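Local atomic coordinates of Succinylglutamatedesuccinylase/aspartoacylase (PDB entry 3CDX), a protein that probably acts as a metal-dependent hydrolase of the succinylglutamate desuccinylase/aspartoacylase family, cleaving amide carbon-nitrogen bonds other than peptide bonds. Residues 97-102 and 106-111; 112-117 and 129-134; 144-149 and 234-239; 174-179 and 185-190. All coordinates share one frame; numbering follows the deposited sequence.

Contact 1: residues 97-102 and 106-111; sequences MPAIQS and LSPVDG
Pro108 turns the CG and CD end of its ring into one side of the short helix 97-102, where Pro98, Ala99 and Ser102 receive it. Its CG comes 3.4 Å from Pro98 O, a carbonyl oxygen already engaged within the helix by Ser102 N, while Pro108 CD rests 3.7 Å from Ala99 CA. Ser102 completes this surface: its OG stands 3.7 Å from Pro108 CG, although the polar partner of that hydroxyl is Thr104. One residue further, Val109 sets its CG2 methyl against the CB-CG edge of the Pro98 ring, 3.8 Å from Pro98 CB; with CG1 anti to the backbone N (chi1 170°), it is CG2 that faces the proline. The Ala99 methyl, in turn, lies 3.8 Å from Leu106 O. A helix and the loop that follows it are thus joined by contacts of carbon with carbon and carbon with oxygen, and the loop bends here in an ST turn: Ser107 OG accepts a bond of 3.1 Å from Val109 N, at 151°, across the intervening Pro108. In the next shell, Leu31, from another loop, and Phe126 of helix 126-138 each touch both Pro98 and Val109. Further along the loop, Asp110 bonds to Thr125 and Ser127, and Asn34 of the third subunit bonds to Leu106 N.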
loop_
_atom_site.group_PDB
_atom_site.type_symbol
_atom_site.label_atom_id
_atom_site.label_comp_id
_atom_site.label_asym_id
_atom_site.label_seq_id
_atom_site.Cartn_x
_atom_site.Cartn_y
_atom_site.Cartn_z
ATOM N N MET A 97 -12.283 15.566 -8.836
ATOM C CA MET A 97 -13.198 14.447 -8.558
ATOM C C MET A 97 -12.572 13.217 -7.894
ATOM O O MET A 97 -13.128 12.692 -6.929
ATOM C CB MET A 97 -13.947 14.030 -9.823
ATOM C CG MET A 97 -15.268 14.836 -10.026
ATOM S SD MET A 97 -16.457 14.717 -8.629
ATOM C CE MET A 97 -16.642 13.036 -8.291
ATOM N N PRO A 98 -11.389 12.763 -8.380
ATOM C CA PRO A 98 -10.805 11.598 -7.656
ATOM C C PRO A 98 -10.484 11.856 -6.180
ATOM O O PRO A 98 -10.653 10.956 -5.333
ATOM C CB PRO A 98 -9.532 11.267 -8.469
ATOM C CG PRO A 98 -9.774 11.931 -9.878
ATOM C CD PRO A 98 -10.567 13.183 -9.549
ATOM N N ALA A 99 -10.013 13.055 -5.852
ATOM C CA ALA A 99 -9.684 13.372 -4.451
ATOM C C ALA A 99 -10.952 13.582 -3.634
ATOM O O ALA A 99 -10.975 13.360 -2.411
ATOM C CB ALA A 99 -8.782 14.621 -4.377
ATOM N N ILE A 100 -11.998 14.053 -4.313
ATOM C CA ILE A 100 -13.323 14.197 -3.710
ATOM C C ILE A 100 -13.827 12.801 -3.276
ATOM O O ILE A 100 -14.269 12.602 -2.130
ATOM C CB ILE A 100 -14.281 14.913 -4.695
ATOM C CG1 ILE A 100 -13.905 16.390 -4.771
ATOM C CG2 ILE A 100 -15.779 14.758 -4.282
ATOM C CD1 ILE A 100 -14.726 17.197 -5.787
ATOM N N GLN A 101 -13.681 11.834 -4.181
ATOM C CA GLN A 101 -14.106 10.455 -3.910
ATOM C C GLN A 101 -13.349 9.870 -2.749
ATOM O O GLN A 101 -13.947 9.228 -1.877
ATOM C CB GLN A 101 -13.988 9.596 -5.173
ATOM C CG GLN A 101 -15.030 10.065 -6.188
ATOM C CD GLN A 101 -14.991 9.363 -7.535
ATOM O OE1 GLN A 101 -16.022 8.864 -7.995
ATOM N NE2 GLN A 101 -13.815 9.356 -8.197
ATOM N N SER A 102 -12.036 10.114 -2.708
ATOM C CA SER A 102 -11.209 9.600 -1.603
ATOM C C SER A 102 -11.273 10.493 -0.342
ATOM O O SER A 102 -10.714 10.150 0.736
ATOM C CB SER A 102 -9.770 9.415 -2.060
ATOM O OG SER A 102 -9.248 10.670 -2.387
ATOM N N LEU A 106 -4.711 15.404 -1.259
ATOM C CA LEU A 106 -3.842 14.927 -2.341
ATOM C C LEU A 106 -4.606 13.966 -3.217
ATOM O O LEU A 106 -5.563 13.319 -2.753
ATOM C CB LEU A 106 -2.598 14.167 -1.783
ATOM C CG LEU A 106 -1.755 14.867 -0.693
ATOM C CD1 LEU A 106 -0.398 14.166 -0.475
ATOM C CD2 LEU A 106 -1.568 16.319 -0.999
ATOM N N SER A 107 -4.177 13.860 -4.473
ATOM C CA SER A 107 -4.825 13.004 -5.458
ATOM C C SER A 107 -4.505 11.532 -5.252
ATOM O O SER A 107 -3.333 11.168 -5.202
ATOM C CB SER A 107 -4.339 13.383 -6.853
ATOM O OG SER A 107 -4.990 12.620 -7.858
ATOM N N PRO A 108 -5.537 10.668 -5.209
ATOM C CA PRO A 108 -5.190 9.233 -5.136
ATOM C C PRO A 108 -4.744 8.687 -6.517
ATOM O O PRO A 108 -4.389 7.512 -6.626
ATOM C CB PRO A 108 -6.528 8.562 -4.729
ATOM C CG PRO A 108 -7.568 9.458 -5.394
ATOM C CD PRO A 108 -6.995 10.891 -5.264
ATOM N N VAL A 109 -4.807 9.501 -7.569
ATOM C CA VAL A 109 -4.378 9.030 -8.877
ATOM C C VAL A 109 -2.845 9.124 -8.996
ATOM O O VAL A 109 -2.182 8.156 -9.348
ATOM C CB VAL A 109 -5.096 9.804 -10.050
ATOM C CG1 VAL A 109 -4.457 9.481 -11.412
ATOM C CG2 VAL A 109 -6.599 9.505 -10.080
ATOM N N ASP A 110 -2.291 10.288 -8.660
ATOM C CA ASP A 110 -0.861 10.579 -8.840
ATOM C C ASP A 110 -0.176 11.123 -7.580
ATOM O O ASP A 110 1.019 11.527 -7.593
ATOM C CB ASP A 110 -0.648 11.504 -10.042
ATOM C CG ASP A 110 -1.393 12.837 -9.923
ATOM O OD1 ASP A 110 -1.939 13.155 -8.841
ATOM O OD2 ASP A 110 -1.378 13.593 -10.918
ATOM N N GLY A 111 -0.937 11.151 -6.487
ATOM C CA GLY A 111 -0.446 11.581 -5.201
ATOM C C GLY A 111 -0.096 13.046 -5.115
ATOM O O GLY A 111 0.531 13.486 -4.124
#

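Contact 2: residues 112-117 and 129-134; sequences RDINRC and MLAHFL
Ile114 reaches out of its loop to lay its terminal methyl on helix 126-138, and its extended side chain explains how it gets there. CG1 lies anti to the backbone N (chi1 -170°) and CD1 continues the line (chi2 166°), which carries CD1 to 3.7 Å from Leu130 CD2 and 3.8 Å from Leu130 CG. Leu130 offers this branch from a side chain that is likewise extended at its first bond, and the two chains cross obliquely. Further back, Ile114 CG1 touches the Ala131 methyl at CB, 4.1 Å away. The same methyl meets Cys117, whose carbonyl O is 4.0 Å from Ala131 CB, so a single small residue of the helix is shared by both ends of the loop turn.

Two successive i+3 to i backbone bonds, Arg116 N to Asp113 O and Cys117 N to Ile114 O, coil the loop into this compact form. An Asx turn reinforces it: Asp113 OD1 accepts from Asn115 N at 3.0 Å, met on the anti side and 27° out of the carboxylate plane. Cys117 directs SG away from the helix, over the centre of the Arg112 guanidinium and 3.6 Å above its plane. Asp113 has further work: OD2 forms a salt bridge with Arg105 and bonds to Ser32 of the third subunit, while OD1 also holds His63 NE2. Since His63 binds the calcium ion, the buried loop supplies a second-shell carboxylate that probably helps to orient a metal ligand, an arrangement typical of histidine-coordinated metal sites.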
loop_
_atom_site.group_PDB
_atom_site.type_symbol
_atom_site.label_atom_id
_atom_site.label_comp_id
_atom_site.label_asym_id
_atom_site.label_seq_id
_atom_site.Cartn_x
_atom_site.Cartn_y
_atom_site.Cartn_z
ATOM N N ARG A 112 -0.443 13.809 -6.150
ATOM C CA ARG A 112 -0.138 15.227 -6.139
ATOM C C ARG A 112 -1.139 16.107 -5.366
ATOM O O ARG A 112 -2.348 15.865 -5.340
ATOM C CB ARG A 112 0.036 15.792 -7.566
ATOM C CG ARG A 112 1.250 15.199 -8.395
ATOM C CD ARG A 112 2.647 15.390 -7.750
ATOM N NE ARG A 112 3.118 16.796 -7.751
ATOM C CZ ARG A 112 3.679 17.434 -8.792
ATOM N NH1 ARG A 112 4.074 18.702 -8.657
ATOM N NH2 ARG A 112 3.853 16.823 -9.975
ATOM N N ASP A 113 -0.609 17.178 -4.788
ATOM C CA ASP A 113 -1.449 18.279 -4.354
ATOM C C ASP A 113 -1.657 19.120 -5.602
ATOM O O ASP A 113 -0.732 19.777 -6.060
ATOM C CB ASP A 113 -0.741 19.096 -3.289
ATOM C CG ASP A 113 -1.650 20.174 -2.687
ATOM O OD1 ASP A 113 -2.540 20.687 -3.408
ATOM O OD2 ASP A 113 -1.459 20.478 -1.486
ATOM N N ILE A 114 -2.850 19.086 -6.171
ATOM C CA ILE A 114 -3.081 19.768 -7.433
ATOM C C ILE A 114 -2.760 21.253 -7.348
ATOM O O ILE A 114 -2.395 21.860 -8.358
ATOM C CB ILE A 114 -4.519 19.543 -7.952
ATOM C CG1 ILE A 114 -4.707 20.045 -9.393
ATOM C CG2 ILE A 114 -5.535 20.183 -6.993
ATOM C CD1 ILE A 114 -6.047 19.520 -10.082
ATOM N N ASN A 115 -2.897 21.830 -6.152
ATOM C CA ASN A 115 -2.650 23.247 -5.946
ATOM C C ASN A 115 -1.181 23.553 -5.693
ATOM O O ASN A 115 -0.838 24.633 -5.227
ATOM C CB ASN A 115 -3.504 23.769 -4.785
ATOM C CG ASN A 115 -4.258 25.046 -5.129
ATOM O OD1 ASN A 115 -4.424 25.394 -6.304
ATOM N ND2 ASN A 115 -4.764 25.741 -4.086
ATOM N N ARG A 116 -0.314 22.574 -5.954
ATOM C CA ARG A 116 1.097 22.835 -6.108
ATOM C C ARG A 116 1.489 22.487 -7.557
ATOM O O ARG A 116 2.696 22.357 -7.837
ATOM C CB ARG A 116 1.935 21.989 -5.111
ATOM C CG ARG A 116 1.612 22.179 -3.635
ATOM C CD ARG A 116 1.752 23.643 -3.203
ATOM N NE ARG A 116 1.545 23.863 -1.768
ATOM C CZ ARG A 116 0.462 24.420 -1.215
ATOM N NH1 ARG A 116 -0.558 24.819 -1.965
ATOM N NH2 ARG A 116 0.392 24.567 0.109
ATOM N N CYS A 117 0.478 22.311 -8.441
ATOM C CA CYS A 117 0.687 21.840 -9.836
ATOM C C CYS A 117 0.411 22.860 -10.955
ATOM O O CYS A 117 0.633 22.564 -12.130
ATOM C CB CYS A 117 -0.144 20.571 -10.154
ATOM S SG CYS A 117 0.416 19.085 -9.329
ATOM N N MET A 129 -2.568 17.566 -15.676
ATOM C CA MET A 129 -3.409 17.751 -16.873
ATOM C C MET A 129 -4.720 18.492 -16.523
ATOM O O MET A 129 -5.228 19.357 -17.270
ATOM C CB MET A 129 -3.683 16.351 -17.482
ATOM C CG MET A 129 -4.960 16.235 -18.317
ATOM S SD MET A 129 -5.429 14.554 -18.886
ATOM C CE MET A 129 -6.623 14.207 -17.530
ATOM N N LEU A 130 -5.260 18.162 -15.362
ATOM C CA LEU A 130 -6.429 18.866 -14.857
ATOM C C LEU A 130 -6.089 20.322 -14.492
ATOM O O LEU A 130 -6.857 21.217 -14.773
ATOM C CB LEU A 130 -7.070 18.099 -13.663
ATOM C CG LEU A 130 -8.296 18.756 -13.026
ATOM C CD1 LEU A 130 -9.421 19.000 -14.129
ATOM C CD2 LEU A 130 -8.788 17.879 -11.861
ATOM N N ALA A 131 -4.947 20.566 -13.867
ATOM C CA ALA A 131 -4.569 21.933 -13.556
ATOM C C ALA A 131 -4.441 22.727 -14.866
ATOM O O ALA A 131 -4.891 23.852 -14.941
ATOM C CB ALA A 131 -3.281 21.972 -12.773
ATOM N N HIS A 132 -3.832 22.131 -15.905
ATOM C CA HIS A 132 -3.697 22.829 -17.193
ATOM C C HIS A 132 -5.051 23.196 -17.834
ATOM O O HIS A 132 -5.259 24.337 -18.293
ATOM C CB HIS A 132 -2.825 22.036 -18.173
ATOM C CG HIS A 132 -2.874 22.563 -19.580
ATOM N ND1 HIS A 132 -3.730 22.048 -20.536
ATOM C CD2 HIS A 132 -2.180 23.563 -20.188
ATOM C CE1 HIS A 132 -3.568 22.717 -21.669
ATOM N NE2 HIS A 132 -2.634 23.639 -21.486
ATOM N N PHE A 133 -5.988 22.253 -17.843
ATOM C CA PHE A 133 -7.340 22.504 -18.385
ATOM C C PHE A 133 -7.994 23.672 -17.667
ATOM O O PHE A 133 -8.617 24.505 -18.289
ATOM C CB PHE A 133 -8.207 21.235 -18.260
ATOM C CG PHE A 133 -9.688 21.425 -18.640
ATOM C CD1 PHE A 133 -10.091 21.438 -19.983
ATOM C CD2 PHE A 133 -10.658 21.572 -17.655
ATOM C CE1 PHE A 133 -11.421 21.608 -20.336
ATOM C CE2 PHE A 133 -12.021 21.750 -18.003
ATOM C CZ PHE A 133 -12.397 21.764 -19.354
ATOM N N LEU A 134 -7.857 23.733 -16.345
ATOM C CA LEU A 134 -8.544 24.786 -15.609
ATOM C C LEU A 134 -7.969 26.171 -15.908
ATOM O O LEU A 134 -8.720 27.101 -16.070
ATOM C CB LEU A 134 -8.502 24.516 -14.134
ATOM C CG LEU A 134 -9.571 23.520 -13.761
ATOM C CD1 LEU A 134 -8.958 22.634 -12.695
ATOM C CD2 LEU A 134 -10.891 24.253 -13.293
#

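Contact 3: residues 144-149 and 234-239; sequences ISVDMH and LNVLKH. With CA (calcium ion), chain G.
Val146 and Val236 meet tip to tip in a buried, wholly apolar contact between a strand of the catalytic domain and the C-terminal part of helix 223-239. Val146 CG2 stands 4.1 Å from Val236 CG2 and 4.2 Å from Val236 CG1, so that one branch of the strand residue faces both branches of the helix residue. Ile144, two residues earlier and therefore on the same side of the strand, adds its outstretched end, with CD1 4.3 Å from Val236 CG1.

The alternation of the strand sends Asp147 to the other side, toward the metal site just beyond the strand. There His149 ND1 binds the calcium ion at 2.3 Å, and His63 and Glu66 are its other protein ligands. Across the ring, His149 NE2 donates to Asp147 OD2 over 2.6 Å with an angle of 153°; the oxygen lies in the ring plane, yet it is approached from above its own carboxylate plane, 57° out of it. Gripped by the ion at one nitrogen and the carboxylate at the other, the imidazole has its rotation fixed.

Strand 144-148 runs between strands 55-60 and 209-214, parallel to both, while Phe182 of helix 169-182 packs on both Val146 and Val236 beside helix 223-239.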
loop_
_atom_site.group_PDB
_atom_site.type_symbol
_atom_site.label_atom_id
_atom_site.label_comp_id
_atom_site.label_asym_id
_atom_site.label_seq_id
_atom_site.Cartn_x
_atom_site.Cartn_y
_atom_site.Cartn_z
ATOM N N ILE A 144 -13.907 37.628 -12.982
ATOM C CA ILE A 144 -13.577 37.402 -11.577
ATOM C C ILE A 144 -13.648 35.902 -11.251
ATOM O O ILE A 144 -14.489 35.197 -11.781
ATOM C CB ILE A 144 -14.500 38.236 -10.630
ATOM C CG1 ILE A 144 -14.114 37.997 -9.152
ATOM C CG2 ILE A 144 -15.971 37.918 -10.899
ATOM C CD1 ILE A 144 -14.891 38.825 -8.191
ATOM N N SER A 145 -12.784 35.460 -10.332
ATOM C CA SER A 145 -12.819 34.092 -9.801
ATOM C C SER A 145 -12.946 34.081 -8.283
ATOM O O SER A 145 -12.258 34.842 -7.571
ATOM C CB SER A 145 -11.562 33.308 -10.237
ATOM O OG SER A 145 -11.215 32.267 -9.300
ATOM N N VAL A 146 -13.855 33.233 -7.809
ATOM C CA VAL A 146 -13.941 32.858 -6.394
ATOM C C VAL A 146 -13.594 31.349 -6.300
ATOM O O VAL A 146 -14.294 30.488 -6.812
ATOM C CB VAL A 146 -15.313 33.155 -5.729
ATOM C CG1 VAL A 146 -15.227 32.932 -4.200
ATOM C CG2 VAL A 146 -15.786 34.622 -6.036
ATOM N N ASP A 147 -12.457 31.065 -5.698
ATOM C CA ASP A 147 -12.007 29.696 -5.523
ATOM C C ASP A 147 -12.254 29.323 -4.063
ATOM O O ASP A 147 -11.662 29.897 -3.127
ATOM C CB ASP A 147 -10.527 29.553 -6.005
ATOM C CG ASP A 147 -10.022 28.105 -5.985
ATOM O OD1 ASP A 147 -10.823 27.133 -6.155
ATOM O OD2 ASP A 147 -8.806 27.956 -5.743
ATOM N N MET A 148 -13.204 28.417 -3.861
ATOM C CA MET A 148 -13.660 28.110 -2.506
ATOM C C MET A 148 -12.896 26.948 -1.800
ATOM O O MET A 148 -12.931 25.765 -2.226
ATOM C CB MET A 148 -15.169 27.834 -2.543
ATOM C CG MET A 148 -16.035 29.014 -3.129
ATOM S SD MET A 148 -17.845 28.875 -3.035
ATOM C CE MET A 148 -18.174 29.277 -1.347
ATOM N N HIS A 149 -12.247 27.304 -0.698
ATOM C CA HIS A 149 -11.436 26.394 0.066
ATOM C C HIS A 149 -11.870 26.356 1.527
ATOM O O HIS A 149 -12.682 27.197 1.977
ATOM C CB HIS A 149 -9.953 26.827 -0.038
ATOM C CG HIS A 149 -9.357 26.579 -1.393
ATOM N ND1 HIS A 149 -8.602 25.462 -1.687
ATOM C CD2 HIS A 149 -9.446 27.284 -2.544
ATOM C CE1 HIS A 149 -8.244 25.488 -2.957
ATOM N NE2 HIS A 149 -8.728 26.594 -3.498
ATOM N N LEU A 234 -23.698 34.502 -4.090
ATOM C CA LEU A 234 -24.818 35.352 -4.540
ATOM C C LEU A 234 -24.438 36.826 -4.469
ATOM O O LEU A 234 -24.631 37.544 -5.432
ATOM C CB LEU A 234 -26.063 35.144 -3.672
ATOM C CG LEU A 234 -26.878 33.877 -3.868
ATOM C CD1 LEU A 234 -27.962 33.823 -2.782
ATOM C CD2 LEU A 234 -27.483 33.801 -5.265
ATOM N N ASN A 235 -23.911 37.252 -3.316
ATOM C CA ASN A 235 -23.386 38.605 -3.121
ATOM C C ASN A 235 -22.358 38.996 -4.176
ATOM O O ASN A 235 -22.368 40.126 -4.677
ATOM C CB ASN A 235 -22.709 38.745 -1.760
ATOM C CG ASN A 235 -23.683 38.886 -0.603
ATOM O OD1 ASN A 235 -24.895 38.952 -0.786
ATOM N ND2 ASN A 235 -23.139 38.910 0.607
ATOM N N VAL A 236 -21.459 38.075 -4.520
ATOM C CA VAL A 236 -20.452 38.388 -5.494
ATOM C C VAL A 236 -21.151 38.647 -6.842
ATOM O O VAL A 236 -20.788 39.580 -7.564
ATOM C CB VAL A 236 -19.374 37.315 -5.622
ATOM C CG1 VAL A 236 -18.747 37.424 -6.975
ATOM C CG2 VAL A 236 -18.266 37.518 -4.519
ATOM N N LEU A 237 -22.156 37.834 -7.163
ATOM C CA LEU A 237 -22.890 38.000 -8.426
ATOM C C LEU A 237 -23.645 39.339 -8.489
ATOM O O LEU A 237 -23.748 39.961 -9.559
ATOM C CB LEU A 237 -23.889 36.863 -8.601
ATOM C CG LEU A 237 -23.346 35.450 -8.854
ATOM C CD1 LEU A 237 -24.518 34.477 -9.186
ATOM C CD2 LEU A 237 -22.273 35.422 -9.951
ATOM N N LYS A 238 -24.218 39.720 -7.351
ATOM C CA LYS A 238 -24.907 40.995 -7.182
ATOM C C LYS A 238 -23.926 42.162 -7.333
ATOM O O LYS A 238 -24.200 43.093 -8.091
ATOM C CB LYS A 238 -25.658 41.041 -5.834
ATOM C CG LYS A 238 -26.791 40.017 -5.778
ATOM C CD LYS A 238 -27.421 39.999 -4.417
ATOM C CE LYS A 238 -28.666 39.138 -4.404
ATOM N NZ LYS A 238 -29.029 38.851 -2.949
ATOM N N HIS A 239 -22.779 42.070 -6.651
ATOM C CA HIS A 239 -21.698 43.030 -6.760
ATOM C C HIS A 239 -21.289 43.233 -8.207
ATOM O O HIS A 239 -21.009 44.340 -8.643
ATOM C CB HIS A 239 -20.491 42.554 -5.969
ATOM C CG HIS A 239 -19.272 43.415 -6.126
ATOM N ND1 HIS A 239 -19.172 44.674 -5.573
ATOM C CD2 HIS A 239 -18.089 43.183 -6.742
ATOM C CE1 HIS A 239 -17.985 45.190 -5.853
ATOM N NE2 HIS A 239 -17.302 44.302 -6.551
HETATM CA CA CA G . -7.537 24.095 -0.158
#

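Contact 4: residues 174-179 and 185-190; sequences RTLAAA and PHNVVF
Asn187 spreads its side-chain amide over the methyl of Ala179, in the buried layer where helix 169-182 packs on the strand that follows it. Within the alpha/beta catalytic domain, this helix is the connection of a beta-alpha-beta unit between the neighbouring parallel strands 160-163 and 186-189, and the contact described here joins it to the second of them. The axes of segment 174-179 and strand 186-189 approach to 9.8 Å and run close to antiparallel, at 153°, as expected when the chain reverses direction in a short turn.

The methyl lies over the flat face of the amide: Ala179 CB is 3.4 Å from Asn187 CG and 3.6 Å from Asn187 ND2. Asn187 reaches the helix because its CG stands anti to the backbone N (chi1 174°), which extends the group straight off the strand. One turn back along the helix, Leu176 approaches the same amide from another direction, its side chain crossing that of Asn187 at about a right angle, with CD2 4.0 Å from Asn187 ND2. The same CD2 also closes to 4.3 Å from Val189 CG2, so a single leucine branch bridges two residues that project from the same side of the strand, one polar and one apolar.

An amide in such apolar surroundings needs partners for both of its polar atoms, and strands to each side provide them: Asn187 OD1 is hydrogen-bonded to Thr161 OG1 of strand 160-163, and Asn187 ND2 to His260 ND1 of strand 259-271.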
loop_
_atom_site.group_PDB
_atom_site.type_symbol
_atom_site.label_atom_id
_atom_site.label_comp_id
_atom_site.label_asym_id
_atom_site.label_seq_id
_atom_site.Cartn_x
_atom_site.Cartn_y
_atom_site.Cartn_z
ATOM N N ARG A 174 -10.082 47.062 -6.158
ATOM C CA ARG A 174 -11.097 46.291 -6.838
ATOM C C ARG A 174 -11.306 44.926 -6.175
ATOM O O ARG A 174 -12.432 44.459 -6.055
ATOM C CB ARG A 174 -10.703 46.104 -8.287
ATOM C CG ARG A 174 -11.918 45.910 -9.127
ATOM C CD ARG A 174 -11.623 45.750 -10.593
ATOM N NE ARG A 174 -12.810 45.177 -11.220
ATOM C CZ ARG A 174 -12.797 44.497 -12.357
ATOM N NH1 ARG A 174 -11.643 44.307 -13.002
ATOM N NH2 ARG A 174 -13.932 43.994 -12.840
ATOM N N THR A 175 -10.211 44.293 -5.766
ATOM C CA THR A 175 -10.272 43.004 -5.073
ATOM C C THR A 175 -10.807 43.174 -3.639
ATOM O O THR A 175 -11.715 42.444 -3.232
ATOM C CB THR A 175 -8.920 42.255 -5.098
ATOM O OG1 THR A 175 -8.376 42.284 -6.440
ATOM C CG2 THR A 175 -9.115 40.780 -4.600
ATOM N N LEU A 176 -10.318 44.184 -2.919
ATOM C CA LEU A 176 -10.866 44.511 -1.580
ATOM C C LEU A 176 -12.377 44.708 -1.584
ATOM O O LEU A 176 -13.096 44.227 -0.696
ATOM C CB LEU A 176 -10.177 45.735 -0.995
ATOM C CG LEU A 176 -8.732 45.542 -0.513
ATOM C CD1 LEU A 176 -8.098 46.905 -0.255
ATOM C CD2 LEU A 176 -8.682 44.654 0.741
ATOM N N ALA A 177 -12.857 45.360 -2.622
ATOM C CA ALA A 177 -14.279 45.632 -2.761
ATOM C C ALA A 177 -15.080 44.371 -3.011
ATOM O O ALA A 177 -16.228 44.264 -2.579
ATOM C CB ALA A 177 -14.504 46.610 -3.896
ATOM N N ALA A 178 -14.506 43.424 -3.751
ATOM C CA ALA A 178 -15.224 42.184 -4.028
ATOM C C ALA A 178 -15.283 41.350 -2.748
ATOM O O ALA A 178 -16.307 40.735 -2.448
ATOM C CB ALA A 178 -14.561 41.412 -5.195
ATOM N N ALA A 179 -14.175 41.340 -1.997
ATOM C CA ALA A 179 -14.139 40.690 -0.686
ATOM C C ALA A 179 -15.236 41.253 0.232
ATOM O O ALA A 179 -15.974 40.481 0.844
ATOM C CB ALA A 179 -12.776 40.826 -0.061
ATOM N N PRO A 185 -17.197 37.207 7.714
ATOM C CA PRO A 185 -16.815 38.083 8.844
ATOM C C PRO A 185 -15.446 38.707 8.687
ATOM O O PRO A 185 -15.274 39.848 9.114
ATOM C CB PRO A 185 -16.837 37.147 10.057
ATOM C CG PRO A 185 -17.688 36.013 9.670
ATOM C CD PRO A 185 -17.657 35.876 8.161
ATOM N N HIS A 186 -14.479 37.959 8.121
ATOM C CA HIS A 186 -13.136 38.471 7.908
ATOM C C HIS A 186 -12.638 38.237 6.499
ATOM O O HIS A 186 -12.969 37.239 5.881
ATOM C CB HIS A 186 -12.144 37.821 8.839
ATOM C CG HIS A 186 -12.412 38.086 10.278
ATOM N ND1 HIS A 186 -13.088 37.196 11.081
ATOM C CD2 HIS A 186 -12.108 39.158 11.057
ATOM C CE1 HIS A 186 -13.194 37.715 12.296
ATOM N NE2 HIS A 186 -12.601 38.900 12.306
ATOM N N ASN A 187 -11.848 39.188 6.004
ATOM C CA ASN A 187 -11.136 39.054 4.752
ATOM C C ASN A 187 -9.704 39.157 5.113
ATOM O O ASN A 187 -9.329 40.111 5.807
ATOM C CB ASN A 187 -11.503 40.157 3.765
ATOM C CG ASN A 187 -10.656 40.103 2.526
ATOM O OD1 ASN A 187 -10.636 39.088 1.843
ATOM N ND2 ASN A 187 -9.971 41.198 2.208
ATOM N N VAL A 188 -8.912 38.163 4.703
ATOM C CA VAL A 188 -7.505 38.087 5.052
ATOM C C VAL A 188 -6.575 38.308 3.840
ATOM O O VAL A 188 -6.623 37.564 2.863
ATOM C CB VAL A 188 -7.163 36.717 5.736
ATOM C CG1 VAL A 188 -5.788 36.748 6.337
ATOM C CG2 VAL A 188 -8.203 36.376 6.816
ATOM N N VAL A 189 -5.744 39.350 3.922
ATOM C CA VAL A 189 -4.698 39.656 2.929
ATOM C C VAL A 189 -3.399 39.034 3.424
ATOM O O VAL A 189 -2.994 39.285 4.575
ATOM C CB VAL A 189 -4.573 41.192 2.726
ATOM C CG1 VAL A 189 -3.642 41.538 1.544
ATOM C CG2 VAL A 189 -5.942 41.792 2.490
ATOM N N PHE A 190 -2.744 38.212 2.586
ATOM C CA PHE A 190 -1.636 37.357 3.061
ATOM C C PHE A 190 -0.572 36.982 2.026
ATOM O O PHE A 190 -0.692 37.311 0.836
ATOM C CB PHE A 190 -2.174 36.080 3.748
ATOM C CG PHE A 190 -2.566 34.982 2.798
ATOM C CD1 PHE A 190 -3.757 35.049 2.078
ATOM C CD2 PHE A 190 -1.748 33.850 2.644
ATOM C CE1 PHE A 190 -4.132 34.016 1.180
ATOM C CE2 PHE A 190 -2.118 32.801 1.765
ATOM C CZ PHE A 190 -3.316 32.884 1.031
#

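All four contacts belong to the catalytic domain, and contacts 1, 2 and 3 follow one another along the chain, whereas contact 4 falls between the two segments of contact 3. Contacts 1 and 2 are neighbours, their centres 12 Å apart; Ser107 N probably bonds to Arg112 O at 2.8 Å within the single loop that supplies a segment to each. Contacts 3 and 4, with centres 11 Å apart, meet where Ile144 and His239 touch helix 169-182. Between these pairs, Asn115 of contact 2 packs on His149 of contact 3, so loop and strand end approach the calcium ion together, with contacts 1 and 4, about 30 Å apart between centres, on opposite sides of the chain's centre.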